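Local atomic coordinates of glycerol-3-phosphate dehydrogenase [NAD(+)] (Dunaliella salina, PDB entry 6IUY), a protein that probably catalyses NAD-dependent interconversion of sn-glycerol 3-phosphate and dihydroxyacetone phosphate, in a di-domain architecture with a phosphatase that enables direct conversion of dihydroxyacetone phosphate to glycerol. Residues P112-E115 with N116-A120; Q394-S397 with R398-I402; S405-M408 with G409-A413; G461-K464 with N465-A468; G596-P599 with P600-L604. One frame throughout, in Å; residues are numbered along the deposited sequence.

Interaction 1: residues P112-E115 with N116-A120; sequences PGVE and NLIAA
The first turn of helix 114-123, in the haloacid dehalogenase-like part of the chain, starts where the carbonyl of the N-cap residue Gly113 accepts the N-H of Leu117. This first rung is somewhat bent: Leu117 N stands 3.1 Å from Gly113 O, with an N-H...O angle of 143°. The next two straighten. Ile118 N reaches Val114 O at 2.9 Å, and Ala119 N reaches Glu115 O at 3.0 Å and 165°, which marks a settled alpha-helix. Gly113 has positive phi, and at its backbone angles a beta carbon would collide with Pro112 O, so these angles call for glycine. Val114 and Ile118, one turn apart, lie side by side and point the same way. The carboxylate of Glu115 is engaged elsewhere, its OE1 hydrogen-bonded to His145 NE2. Helix 247-251 packs against Val114 and Leu117 through Tyr247, while the bound magnesium ion is about 12 Å from the side chain of Val114. The Val114 branch that meets Ile118 is CG2, set anti to the backbone N by a chi1 of 75° measured to CG1, and it approaches Ile118 CD1 to 4.0 Å.

Interaction 2: residues Q394-S397 with R398-I402; sequences QMVS and RILGI
Gln394 gives its carbonyl to Arg398, whose N lies 3.1 Å from Gln394 O in a nearly straight bond of 165°; the amide of Gln394 is used outside, with OE1 accepting Leu391 N. Met395 follows with the next rung, and its CG runs alongside Ile399, meeting CD1 at 3.8 Å. Both of these side chains face helix 356-366, on Met356 and Cys360 among others. Val396 O takes Leu400 N at 2.9 Å, and its CG1, held anti to the backbone N (chi1 165°), slants across Ile402 to touch Ile402 CG1 at 3.8 Å. That pair sits over Ala375 of strand 374-377, so the C-terminal end of helix 392-400 is packed onto the Rossmann-type sheet of the NAD domain. Ser397 O and OG serve the end of the helix: Gly401, the first residue past it, has positive phi and makes a weak bond from its N to Ser397 O (2.8 Å). The hydroxyl OG of Ser397 donates to Ile402 O at 2.9 Å, and has a second, weak partner in Ser393 O. Ile402 O would probably lose this donor if Ser397 were an alanine, leaving the turn through Gly401 and Ile402 less firmly held. Ser397 CA also comes within 3.1 Å of Ile402 O.

Interaction 3: residues S405-M408 with G409-A413; sequences SVLM and GANIA. With NAD (nicotinamide-adenine-dinucleotide), chain C.
O7N, the carboxamide oxygen of the bound NAD, accepts the backbone N-H of Ala413 at 2.9 Å with an N-H...O angle of 156°. Ala413 opens helix 413-416 behind the N-cap residue Ile412, so the positive end of that helix may help to polarise the carboxamide. Ala413 CB also packs on O7N of NAD, at 3.6 Å. Two residues earlier, Asn411 O lies 3.3 Å from NAD C4N, nearly on the line running from N1N through C4N; C4N is the carbon that exchanges hydride in nicotinamide dehydrogenases. Residues 405-408 form the end of strand 404-408 of the Rossmann-type sheet, bonded to strand 374-377 on one flank and antiparallel to 422-427 on the other, and the cofactor sits at the loop following its C-terminal end. Leu407 CG stands anti to the backbone N (chi1 -180°), which carries its CD2 forward until the side chain crosses the amide end of Asn411. The orientation of that amide is uncertain, so the meeting is best read as packing. Trp267 touches both side chains. Met408 instead bends back at chi2 and chi3 and packs on Lys380. Gly409 is nearly fully extended, and a CB on it would stand only 3.0 Å from Met408 O. Ile412 N is hydrogen-bonded to Asn482 OD1 of the second subunit, and Ala410 packs on Ala485 of that subunit.

Interaction 4: residues G461-K464 with N465-A468; sequences GTLK and NIVA. With 13P (1,3-dihydroxyacetonephosphate), chain D.
Leu463 and Ile466 form the close-packed, apolar side of this contact, whereas Asn465 belongs to a polar side, also buried, that holds one water and meets the substrate. On the packed side Leu463 CD2 lies alongside Ile466 CD1 at 3.9 Å; both side chains leave with the gamma branch, CG or CG1, anti to the carbonyl carbon (chi1 -73° and -61°), which lets their ends run the same way, with Val571 of helix 564-577 against both. Helix 454-477 is kinked here. Ile466 N turns to Leu463 O, three residues back, at 2.9 Å; the donor stands 53° out of the carbonyl plane. Regular spacing returns with Ala468 N on Lys464 O at 3.0 Å. On the polar side, a water donates to Thr462 O at 2.9 Å and accepts from Asn465 ND2 at 2.7 Å, filling in at the kink where Thr462 O lacks a backbone donor from Ile466. Lys464 and Asn465 belong to the dihydroxyacetone phosphate pocket, which Arg528 and Asn529 help complete through backbone N-H groups. Lys464 runs beside Asn465, and its ammonium group points at Asn465 OD1 and at O3 of the ligand, but NZ is too close to the ligand for these lengths to be trusted. With a leucine at Asn465, the water is likely to lose its ND2 partner and serve Thr462 O less well. Asn465 ND2 also faces the ligand carbon C3, at 3.5 Å.

Interaction 5: residues G596-P599 with P600-L604; sequences GEVP and PTMIL
The flat group at the centre is the peptide carbonyl of Pro599, and Met602 N approaches it from well off the carbonyl plane, by 44°. The resulting hydrogen bond, Met602 N to Pro599 O, is 3.0 Å long and straight at the proton (168°). At the nitrogen end of the same peptide, Pro600 CD lies 2.9 Å from Pro599 CA, as in a trans link. This one hydrogen bond closes a turn of the 3-10 kind, with Pro600 and Thr601 both at helical backbone angles, and Ile603 N continues it to Pro600 O at 3.2 Å. The puckered ring of Pro599 carries the side-chain packing. Its CG rests against Met602 CG at 3.7 Å, while the side chain of Thr601 crosses the ring at about a right angle, its OG1 3.9 Å from Pro599 CG. The backbone of the turn directs Met602 CB at Val598, whose CG1 approaches it to 3.3 Å, tighter than usual carbon contact. Met602 CG, anti to the carbonyl carbon (chi1 -73°), runs beside Pro599 CG and lies 3.8 Å from Val598 CG1. The loop joins helices 585-594 and 606-609, away from the annotated sites, and Pro600 lies on Trp536 of helix 528-541. Proline has no N-H to give, and the first residue inside such a turn needs none, since the bond is made by Met602; Pro599 and Pro600 therefore restrict the backbone here without removing a donor the turn uses.

In the fold
From the N terminus the five contacts follow in series, each within one continuous stretch, so none nests in or crosses another and none closes a long loop. Interaction 1 stands apart in the haloacid dehalogenase-like part, with centres 35 to 65 Å from the others. Interactions 2 and 3 adjoin along the chain, as helix 392-400 gives way to strand 404-408 of the NAD domain. Interaction 3 then meets interaction 4 in space, Met408 SD packing on Gly461 CA at 3.8 Å, which ties the cofactor sheet to helix 454-477 of the C-terminal region. Interaction 5 lies in that same region, its centre 18 Å from interaction 4, without touching it.

Interaction 1: residues P112-E115 with N116-A120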
loop_
_atom_site.group_PDB
_atom_site.type_symbol
_atom_site.label_atom_id
_atom_site.label_comp_id
_atom_site.label_asym_id
_atom_site.label_seq_id
_atom_site.Cartn_x
_atom_site.Cartn_y
_atom_site.Cartn_z
ATOM N N PRO A 112 19.843 32.334 -35.530
ATOM C CA PRO A 112 18.381 32.235 -35.569
ATOM C C PRO A 112 17.910 30.783 -35.648
ATOM O O PRO A 112 18.563 29.942 -36.269
ATOM C CB PRO A 112 17.995 33.030 -36.834
ATOM C CG PRO A 112 19.269 33.265 -37.577
ATOM C CD PRO A 112 20.368 33.249 -36.558
ATOM N N GLY A 113 16.792 30.504 -34.984
ATOM C CA GLY A 113 16.209 29.182 -34.976
ATOM C C GLY A 113 16.768 28.232 -33.924
ATOM O O GLY A 113 16.218 27.145 -33.728
ATOM N N VAL A 114 17.845 28.613 -33.245
ATOM C CA VAL A 114 18.484 27.667 -32.341
ATOM C C VAL A 114 17.778 27.632 -30.981
ATOM O O VAL A 114 17.648 26.564 -30.384
ATOM C CB VAL A 114 19.988 27.972 -32.148
ATOM C CG1 VAL A 114 20.195 29.186 -31.229
ATOM C CG2 VAL A 114 20.698 26.739 -31.601
ATOM N N GLU A 115 17.309 28.786 -30.512
ATOM C CA GLU A 115 16.494 28.843 -29.300
ATOM C C GLU A 115 15.223 28.016 -29.461
ATOM O O GLU A 115 14.879 27.232 -28.584
ATOM C CB GLU A 115 16.126 30.282 -28.949
ATOM C CG GLU A 115 17.292 31.247 -28.957
ATOM C CD GLU A 115 16.851 32.672 -28.689
ATOM O OE1 GLU A 115 16.271 32.924 -27.607
ATOM O OE2 GLU A 115 17.067 33.533 -29.570
ATOM N N ASN A 116 14.535 28.184 -30.585
ATOM C CA ASN A 116 13.346 27.379 -30.862
ATOM C C ASN A 116 13.657 25.884 -30.926
ATOM O O ASN A 116 12.851 25.064 -30.499
ATOM C CB ASN A 116 12.668 27.808 -32.178
ATOM C CG ASN A 116 11.974 29.143 -32.069
ATOM O OD1 ASN A 116 11.767 29.661 -30.972
ATOM N ND2 ASN A 116 11.604 29.716 -33.215
ATOM N N LEU A 117 14.811 25.525 -31.482
ATOM C CA LEU A 117 15.179 24.119 -31.581
ATOM C C LEU A 117 15.484 23.514 -30.210
ATOM O O LEU A 117 15.031 22.413 -29.888
ATOM C CB LEU A 117 16.385 23.944 -32.493
ATOM C CG LEU A 117 17.013 22.556 -32.432
ATOM C CD1 LEU A 117 15.978 21.491 -32.724
ATOM C CD2 LEU A 117 18.148 22.476 -33.437
ATOM N N ILE A 118 16.254 24.233 -29.402
ATOM C CA ILE A 118 16.645 23.713 -28.105
ATOM C C ILE A 118 15.408 23.610 -27.193
ATOM O O ILE A 118 15.245 22.618 -26.480
ATOM C CB ILE A 118 17.769 24.581 -27.473
ATOM C CG1 ILE A 118 19.094 24.293 -28.198
ATOM C CG2 ILE A 118 17.919 24.284 -25.986
ATOM C CD1 ILE A 118 20.241 25.248 -27.868
ATOM N N ALA A 119 14.524 24.608 -27.246
ATOM C CA ALA A 119 13.264 24.572 -26.490
ATOM C C ALA A 119 12.418 23.359 -26.854
ATOM O O ALA A 119 11.852 22.699 -25.982
ATOM C CB ALA A 119 12.470 25.838 -26.716
ATOM N N ALA A 120 12.335 23.075 -28.150
ATOM C CA ALA A 120 11.595 21.930 -28.639
ATOM C C ALA A 120 12.161 20.623 -28.080
ATOM O O ALA A 120 11.410 19.747 -27.628
ATOM C CB ALA A 120 11.610 21.905 -30.163
#

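Interaction 2: residues Q394-S397 with R398-I402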
loop_
_atom_site.group_PDB
_atom_site.type_symbol
_atom_site.label_atom_id
_atom_site.label_comp_id
_atom_site.label_asym_id
_atom_site.label_seq_id
_atom_site.Cartn_x
_atom_site.Cartn_y
_atom_site.Cartn_z
ATOM N N GLN A 394 -0.217 -7.169 -22.381
ATOM C CA GLN A 394 0.486 -8.338 -22.886
ATOM C C GLN A 394 -0.134 -8.768 -24.205
ATOM O O GLN A 394 0.538 -9.343 -25.053
ATOM C CB GLN A 394 0.452 -9.502 -21.888
ATOM C CG GLN A 394 0.891 -9.147 -20.461
ATOM C CD GLN A 394 0.669 -10.302 -19.494
ATOM O OE1 GLN A 394 -0.458 -10.755 -19.288
ATOM N NE2 GLN A 394 1.751 -10.807 -18.927
ATOM N N MET A 395 -1.422 -8.491 -24.369
ATOM C CA MET A 395 -2.143 -8.855 -25.578
ATOM C C MET A 395 -1.666 -8.006 -26.745
ATOM O O MET A 395 -1.487 -8.500 -27.855
ATOM C CB MET A 395 -3.644 -8.682 -25.376
ATOM C CG MET A 395 -4.459 -8.937 -26.618
ATOM S SD MET A 395 -6.185 -8.481 -26.376
ATOM C CE MET A 395 -6.682 -9.670 -25.144
ATOM N N VAL A 396 -1.435 -6.726 -26.478
ATOM C CA VAL A 396 -1.009 -5.806 -27.510
ATOM C C VAL A 396 0.400 -6.123 -27.985
ATOM O O VAL A 396 0.686 -6.111 -29.189
ATOM C CB VAL A 396 -1.077 -4.364 -27.019
ATOM C CG1 VAL A 396 -0.295 -3.439 -27.957
ATOM C CG2 VAL A 396 -2.532 -3.935 -26.897
ATOM N N SER A 397 1.277 -6.426 -27.039
ATOM C CA SER A 397 2.659 -6.762 -27.361
ATOM C C SER A 397 2.743 -8.037 -28.188
ATOM O O SER A 397 3.393 -8.070 -29.223
ATOM C CB SER A 397 3.489 -6.913 -26.079
ATOM O OG SER A 397 3.642 -5.656 -25.441
ATOM N N ARG A 398 2.084 -9.088 -27.727
ATOM C CA ARG A 398 2.151 -10.360 -28.406
ATOM C C ARG A 398 1.562 -10.313 -29.820
ATOM O O ARG A 398 2.125 -10.886 -30.743
ATOM C CB ARG A 398 1.442 -11.435 -27.585
ATOM C CG ARG A 398 1.288 -12.756 -28.335
ATOM C CD ARG A 398 0.744 -13.843 -27.434
ATOM N NE ARG A 398 1.659 -14.107 -26.324
ATOM C CZ ARG A 398 2.658 -14.983 -26.382
ATOM N NH1 ARG A 398 2.863 -15.678 -27.495
ATOM N NH2 ARG A 398 3.448 -15.163 -25.331
ATOM N N ILE A 399 0.430 -9.639 -29.994
ATOM C CA ILE A 399 -0.287 -9.715 -31.260
ATOM C C ILE A 399 0.146 -8.634 -32.253
ATOM O O ILE A 399 0.176 -8.878 -33.449
ATOM C CB ILE A 399 -1.796 -9.599 -31.054
ATOM C CG1 ILE A 399 -2.343 -10.869 -30.397
ATOM C CG2 ILE A 399 -2.474 -9.333 -32.390
ATOM C CD1 ILE A 399 -3.767 -10.714 -29.865
ATOM N N LEU A 400 0.485 -7.454 -31.749
ATOM C CA LEU A 400 0.871 -6.342 -32.592
ATOM C C LEU A 400 2.376 -6.112 -32.604
ATOM O O LEU A 400 2.875 -5.316 -33.403
ATOM C CB LEU A 400 0.157 -5.065 -32.139
ATOM C CG LEU A 400 -1.365 -5.121 -32.323
ATOM C CD1 LEU A 400 -2.028 -3.857 -31.781
ATOM C CD2 LEU A 400 -1.674 -5.310 -33.800
ATOM N N GLY A 401 3.093 -6.787 -31.707
ATOM C CA GLY A 401 4.547 -6.717 -31.677
ATOM C C GLY A 401 5.130 -5.384 -31.259
ATOM O O GLY A 401 6.263 -5.049 -31.606
ATOM N N ILE A 402 4.356 -4.610 -30.514
ATOM C CA ILE A 402 4.850 -3.349 -29.994
ATOM C C ILE A 402 4.804 -3.328 -28.464
ATOM O O ILE A 402 4.058 -4.086 -27.830
ATOM C CB ILE A 402 4.041 -2.174 -30.533
ATOM C CG1 ILE A 402 2.559 -2.392 -30.252
ATOM C CG2 ILE A 402 4.268 -2.005 -32.041
ATOM C CD1 ILE A 402 1.717 -1.184 -30.594
#

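Interaction 3: residues S405-M408 with G409-A413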
loop_
_atom_site.group_PDB
_atom_site.type_symbol
_atom_site.label_atom_id
_atom_site.label_comp_id
_atom_site.label_asym_id
_atom_site.label_seq_id
_atom_site.Cartn_x
_atom_site.Cartn_y
_atom_site.Cartn_z
ATOM N N SER A 405 2.589 0.387 -22.607
ATOM C CA SER A 405 2.469 0.899 -21.251
ATOM C C SER A 405 1.016 0.758 -20.765
ATOM O O SER A 405 0.153 0.307 -21.528
ATOM C CB SER A 405 2.896 2.366 -21.209
ATOM O OG SER A 405 4.214 2.528 -21.697
ATOM N N VAL A 406 0.747 1.148 -19.515
ATOM C CA VAL A 406 -0.617 1.235 -19.001
ATOM C C VAL A 406 -0.833 2.511 -18.218
ATOM O O VAL A 406 0.120 3.127 -17.711
ATOM C CB VAL A 406 -0.986 0.062 -18.088
ATOM C CG1 VAL A 406 -0.923 -1.262 -18.856
ATOM C CG2 VAL A 406 -0.106 0.066 -16.806
ATOM N N LEU A 407 -2.092 2.927 -18.147
ATOM C CA LEU A 407 -2.469 4.025 -17.281
ATOM C C LEU A 407 -3.543 3.468 -16.367
ATOM O O LEU A 407 -4.619 3.105 -16.839
ATOM C CB LEU A 407 -2.977 5.232 -18.075
ATOM C CG LEU A 407 -3.425 6.521 -17.369
ATOM C CD1 LEU A 407 -3.511 7.637 -18.387
ATOM C CD2 LEU A 407 -4.781 6.366 -16.700
ATOM N N MET A 408 -3.240 3.393 -15.075
ATOM C CA MET A 408 -4.159 2.818 -14.083
ATOM C C MET A 408 -4.257 3.725 -12.872
ATOM O O MET A 408 -3.233 4.184 -12.362
ATOM C CB MET A 408 -3.686 1.440 -13.648
ATOM C CG MET A 408 -3.498 0.472 -14.778
ATOM S SD MET A 408 -5.050 -0.315 -15.211
ATOM C CE MET A 408 -4.931 -0.344 -17.011
ATOM N N GLY A 409 -5.473 4.021 -12.432
ATOM C CA GLY A 409 -5.654 4.914 -11.303
ATOM C C GLY A 409 -7.096 4.911 -10.831
ATOM O O GLY A 409 -7.960 4.282 -11.453
ATOM N N ALA A 410 -7.360 5.582 -9.717
ATOM C CA ALA A 410 -8.724 5.746 -9.231
ATOM C C ALA A 410 -9.413 6.775 -10.115
ATOM O O ALA A 410 -9.314 7.985 -9.867
ATOM C CB ALA A 410 -8.730 6.182 -7.771
ATOM N N ASN A 411 -10.078 6.307 -11.172
ATOM C CA ASN A 411 -10.490 7.211 -12.241
ATOM C C ASN A 411 -11.935 7.128 -12.727
ATOM O O ASN A 411 -12.141 7.075 -13.947
ATOM C CB ASN A 411 -9.618 6.999 -13.490
ATOM C CG ASN A 411 -8.133 7.202 -13.245
ATOM O OD1 ASN A 411 -7.713 8.108 -12.513
ATOM N ND2 ASN A 411 -7.322 6.374 -13.908
ATOM N N ILE A 412 -12.927 7.137 -11.847
ATOM C CA ILE A 412 -14.317 7.232 -12.321
ATOM C C ILE A 412 -14.482 8.368 -13.362
ATOM O O ILE A 412 -14.268 9.524 -13.046
ATOM C CB ILE A 412 -15.298 7.484 -11.158
ATOM C CG1 ILE A 412 -15.142 6.419 -10.061
ATOM C CG2 ILE A 412 -16.742 7.605 -11.685
ATOM C CD1 ILE A 412 -14.962 5.035 -10.576
ATOM N N ALA A 413 -14.871 8.033 -14.589
ATOM C CA ALA A 413 -14.770 8.956 -15.731
ATOM C C ALA A 413 -15.519 10.263 -15.586
ATOM O O ALA A 413 -14.953 11.345 -15.825
ATOM C CB ALA A 413 -15.244 8.261 -16.995
HETATM P PA NAD C . -17.979 1.934 -21.739
HETATM O O1A NAD C . -18.525 3.301 -21.687
HETATM O O2A NAD C . -18.160 1.137 -20.455
HETATM O O5B NAD C . -18.693 1.075 -22.924
HETATM C C5B NAD C . -19.288 1.744 -24.045
HETATM C C4B NAD C . -18.511 1.390 -25.339
HETATM O O4B NAD C . -18.683 0.128 -25.625
HETATM C C3B NAD C . -19.125 2.143 -26.522
HETATM O O3B NAD C . -18.374 3.195 -26.920
HETATM C C2B NAD C . -19.201 1.091 -27.645
HETATM O O2B NAD C . -18.673 1.702 -28.904
HETATM C C1B NAD C . -18.468 0.122 -27.213
HETATM N N9A NAD C . -18.906 -1.083 -27.777
HETATM C C8A NAD C . -20.119 -1.675 -27.679
HETATM N N7A NAD C . -20.067 -2.821 -28.393
HETATM C C5A NAD C . -18.833 -2.933 -28.953
HETATM C C6A NAD C . -18.257 -3.881 -29.779
HETATM N N6A NAD C . -18.879 -5.057 -30.284
HETATM N N1A NAD C . -16.985 -3.744 -30.174
HETATM C C2A NAD C . -16.270 -2.657 -29.766
HETATM N N3A NAD C . -16.831 -1.720 -28.968
HETATM C C4A NAD C . -18.113 -1.864 -28.564
HETATM O O3 NAD C . -16.414 2.050 -22.079
HETATM P PN NAD C . -15.293 2.832 -21.241
HETATM O O1N NAD C . -15.916 3.648 -20.123
HETATM O O2N NAD C . -14.489 3.744 -22.139
HETATM O O5D NAD C . -14.387 1.736 -20.555
HETATM C C5D NAD C . -13.515 0.921 -21.317
HETATM C C4D NAD C . -12.379 0.476 -20.386
HETATM O O4D NAD C . -12.022 1.466 -19.590
HETATM C C3D NAD C . -12.895 -0.627 -19.484
HETATM O O3D NAD C . -11.999 -1.629 -19.467
HETATM C C2D NAD C . -13.012 0.024 -18.077
HETATM O O2D NAD C . -12.873 -1.061 -17.071
HETATM C C1D NAD C . -12.051 0.904 -18.068
HETATM N N1N NAD C . -12.244 2.032 -17.179
HETATM C C2N NAD C . -13.453 2.687 -17.066
HETATM C C3N NAD C . -13.588 3.770 -16.200
HETATM C C7N NAD C . -14.965 4.458 -16.083
HETATM O O7N NAD C . -15.201 5.206 -15.154
HETATM N N7N NAD C . -15.950 4.205 -17.104
HETATM C C4N NAD C . -12.522 4.212 -15.446
HETATM C C5N NAD C . -11.298 3.580 -15.576
HETATM C C6N NAD C . -11.173 2.501 -16.452
#

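Interaction 4: residues G461-K464 with N465-A468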
loop_
_atom_site.group_PDB
_atom_site.type_symbol
_atom_site.label_atom_id
_atom_site.label_comp_id
_atom_site.label_asym_id
_atom_site.label_seq_id
_atom_site.Cartn_x
_atom_site.Cartn_y
_atom_site.Cartn_z
ATOM N N GLY A 461 -5.401 -2.792 -11.517
ATOM C CA GLY A 461 -6.518 -2.226 -12.247
ATOM C C GLY A 461 -7.570 -3.258 -12.635
ATOM O O GLY A 461 -8.751 -2.986 -12.533
ATOM N N THR A 462 -7.140 -4.435 -13.073
ATOM C CA THR A 462 -8.059 -5.484 -13.505
ATOM C C THR A 462 -8.735 -6.243 -12.360
ATOM O O THR A 462 -9.933 -6.439 -12.401
ATOM C CB THR A 462 -7.327 -6.519 -14.401
ATOM O OG1 THR A 462 -7.072 -5.940 -15.688
ATOM C CG2 THR A 462 -8.151 -7.766 -14.588
ATOM N N LEU A 463 -7.976 -6.682 -11.353
ATOM C CA LEU A 463 -8.540 -7.506 -10.269
ATOM C C LEU A 463 -9.475 -6.721 -9.350
ATOM O O LEU A 463 -10.401 -7.280 -8.752
ATOM C CB LEU A 463 -7.424 -8.138 -9.425
ATOM C CG LEU A 463 -6.662 -9.284 -10.085
ATOM C CD1 LEU A 463 -5.652 -9.906 -9.124
ATOM C CD2 LEU A 463 -7.630 -10.333 -10.608
ATOM N N LYS A 464 -9.244 -5.423 -9.233
ATOM C CA LYS A 464 -10.010 -4.626 -8.289
ATOM C C LYS A 464 -11.502 -4.555 -8.634
ATOM O O LYS A 464 -12.328 -4.262 -7.758
ATOM C CB LYS A 464 -9.401 -3.224 -8.197
ATOM C CG LYS A 464 -10.318 -2.087 -8.520
ATOM C CD LYS A 464 -10.591 -1.956 -9.977
ATOM C CE LYS A 464 -11.242 -0.619 -10.214
ATOM N NZ LYS A 464 -12.043 -0.517 -11.453
ATOM N N ASN A 465 -11.852 -4.836 -9.892
ATOM C CA ASN A 465 -13.255 -4.843 -10.307
ATOM C C ASN A 465 -13.954 -6.072 -9.787
ATOM O O ASN A 465 -15.162 -6.071 -9.630
ATOM C CB ASN A 465 -13.410 -4.789 -11.842
ATOM C CG ASN A 465 -13.269 -3.387 -12.390
ATOM O OD1 ASN A 465 -13.640 -2.416 -11.734
ATOM N ND2 ASN A 465 -12.715 -3.270 -13.597
ATOM N N ILE A 466 -13.209 -7.142 -9.547
ATOM C CA ILE A 466 -13.806 -8.283 -8.849
ATOM C C ILE A 466 -14.200 -7.859 -7.424
ATOM O O ILE A 466 -15.331 -8.073 -7.002
ATOM C CB ILE A 466 -12.849 -9.495 -8.732
ATOM C CG1 ILE A 466 -12.430 -10.023 -10.103
ATOM C CG2 ILE A 466 -13.499 -10.613 -7.874
ATOM C CD1 ILE A 466 -11.432 -11.191 -10.008
ATOM N N VAL A 467 -13.259 -7.261 -6.684
ATOM C CA VAL A 467 -13.537 -6.814 -5.307
ATOM C C VAL A 467 -14.690 -5.818 -5.276
ATOM O O VAL A 467 -15.466 -5.808 -4.325
ATOM C CB VAL A 467 -12.289 -6.144 -4.627
ATOM C CG1 VAL A 467 -12.592 -5.793 -3.189
ATOM C CG2 VAL A 467 -11.077 -7.060 -4.690
ATOM N N ALA A 468 -14.815 -4.977 -6.308
ATOM C CA ALA A 468 -15.895 -3.987 -6.331
ATOM C C ALA A 468 -17.255 -4.671 -6.477
ATOM O O ALA A 468 -18.262 -4.161 -5.964
ATOM C CB ALA A 468 -15.691 -2.958 -7.457
HETATM P P 13P D . -16.407 0.606 -12.671
HETATM O O1P 13P D . -15.092 0.823 -11.961
HETATM O O2P 13P D . -17.057 1.956 -12.778
HETATM O O3P 13P D . -17.227 -0.340 -11.835
HETATM O O1 13P D . -16.318 -0.014 -14.141
HETATM C C1 13P D . -15.125 -0.535 -14.679
HETATM C C2 13P D . -14.084 0.509 -14.446
HETATM O O2 13P D . -14.400 1.679 -14.439
HETATM C C3 13P D . -12.651 0.126 -14.207
HETATM O O3 13P D . -12.120 0.984 -13.209
HETATM O O HOH W 1 -11.561 -5.536 -14.609
#

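Interaction 5: residues G596-P599 with P600-L604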
loop_
_atom_site.group_PDB
_atom_site.type_symbol
_atom_site.label_atom_id
_atom_site.label_comp_id
_atom_site.label_asym_id
_atom_site.label_seq_id
_atom_site.Cartn_x
_atom_site.Cartn_y
_atom_site.Cartn_z
ATOM N N GLY A 596 -24.524 -18.587 -8.303
ATOM C CA GLY A 596 -25.657 -19.117 -7.569
ATOM C C GLY A 596 -25.397 -20.402 -6.811
ATOM O O GLY A 596 -26.327 -21.143 -6.509
ATOM N N GLU A 597 -24.136 -20.675 -6.495
ATOM C CA GLU A 597 -23.827 -21.859 -5.708
ATOM C C GLU A 597 -23.815 -21.505 -4.229
ATOM O O GLU A 597 -24.083 -22.347 -3.376
ATOM C CB GLU A 597 -22.483 -22.472 -6.112
ATOM C CG GLU A 597 -22.376 -22.874 -7.562
ATOM C CD GLU A 597 -21.021 -23.471 -7.864
ATOM O OE1 GLU A 597 -20.264 -23.710 -6.899
ATOM O OE2 GLU A 597 -20.714 -23.698 -9.053
ATOM N N VAL A 598 -23.494 -20.253 -3.935
ATOM C CA VAL A 598 -23.471 -19.762 -2.564
ATOM C C VAL A 598 -24.442 -18.594 -2.495
ATOM O O VAL A 598 -24.553 -17.822 -3.447
ATOM C CB VAL A 598 -22.047 -19.341 -2.143
ATOM C CG1 VAL A 598 -22.051 -18.623 -0.796
ATOM C CG2 VAL A 598 -21.143 -20.556 -2.100
ATOM N N PRO A 599 -25.190 -18.480 -1.392
ATOM C CA PRO A 599 -26.138 -17.371 -1.287
ATOM C C PRO A 599 -25.392 -16.073 -1.036
ATOM O O PRO A 599 -24.318 -16.099 -0.429
ATOM C CB PRO A 599 -26.998 -17.756 -0.080
ATOM C CG PRO A 599 -26.058 -18.555 0.779
ATOM C CD PRO A 599 -25.205 -19.340 -0.194
ATOM N N PRO A 600 -25.947 -14.947 -1.486
ATOM C CA PRO A 600 -25.237 -13.682 -1.304
ATOM C C PRO A 600 -24.889 -13.413 0.159
ATOM O O PRO A 600 -23.895 -12.737 0.434
ATOM C CB PRO A 600 -26.227 -12.637 -1.838
ATOM C CG PRO A 600 -27.155 -13.409 -2.751
ATOM C CD PRO A 600 -27.228 -14.797 -2.198
ATOM N N THR A 601 -25.682 -13.944 1.086
ATOM C CA THR A 601 -25.478 -13.654 2.508
ATOM C C THR A 601 -24.173 -14.222 3.059
ATOM O O THR A 601 -23.757 -13.855 4.160
ATOM C CB THR A 601 -26.621 -14.202 3.371
ATOM O OG1 THR A 601 -26.605 -15.627 3.309
ATOM C CG2 THR A 601 -27.971 -13.691 2.883
ATOM N N MET A 602 -23.529 -15.111 2.308
ATOM C CA MET A 602 -22.271 -15.723 2.745
ATOM C C MET A 602 -21.034 -14.923 2.353
ATOM O O MET A 602 -19.915 -15.429 2.454
ATOM C CB MET A 602 -22.134 -17.141 2.178
ATOM C CG MET A 602 -23.044 -18.188 2.820
ATOM S SD MET A 602 -22.758 -18.414 4.589
ATOM C CE MET A 602 -21.044 -18.910 4.609
ATOM N N ILE A 603 -21.216 -13.680 1.919
ATOM C CA ILE A 603 -20.087 -12.914 1.380
ATOM C C ILE A 603 -19.043 -12.585 2.456
ATOM O O ILE A 603 -17.855 -12.553 2.164
ATOM C CB ILE A 603 -20.563 -11.606 0.693
ATOM C CG1 ILE A 603 -19.431 -10.949 -0.114
ATOM C CG2 ILE A 603 -21.100 -10.620 1.701
ATOM C CD1 ILE A 603 -19.047 -11.678 -1.348
ATOM N N LEU A 604 -19.457 -12.343 3.697
ATOM C CA LEU A 604 -18.471 -12.059 4.738
ATOM C C LEU A 604 -17.910 -13.363 5.323
ATOM O O LEU A 604 -17.043 -13.337 6.184
ATOM C CB LEU A 604 -19.074 -11.200 5.849
ATOM C CG LEU A 604 -19.713 -9.878 5.404
ATOM C CD1 LEU A 604 -20.565 -9.285 6.528
ATOM C CD2 LEU A 604 -18.634 -8.895 4.964
#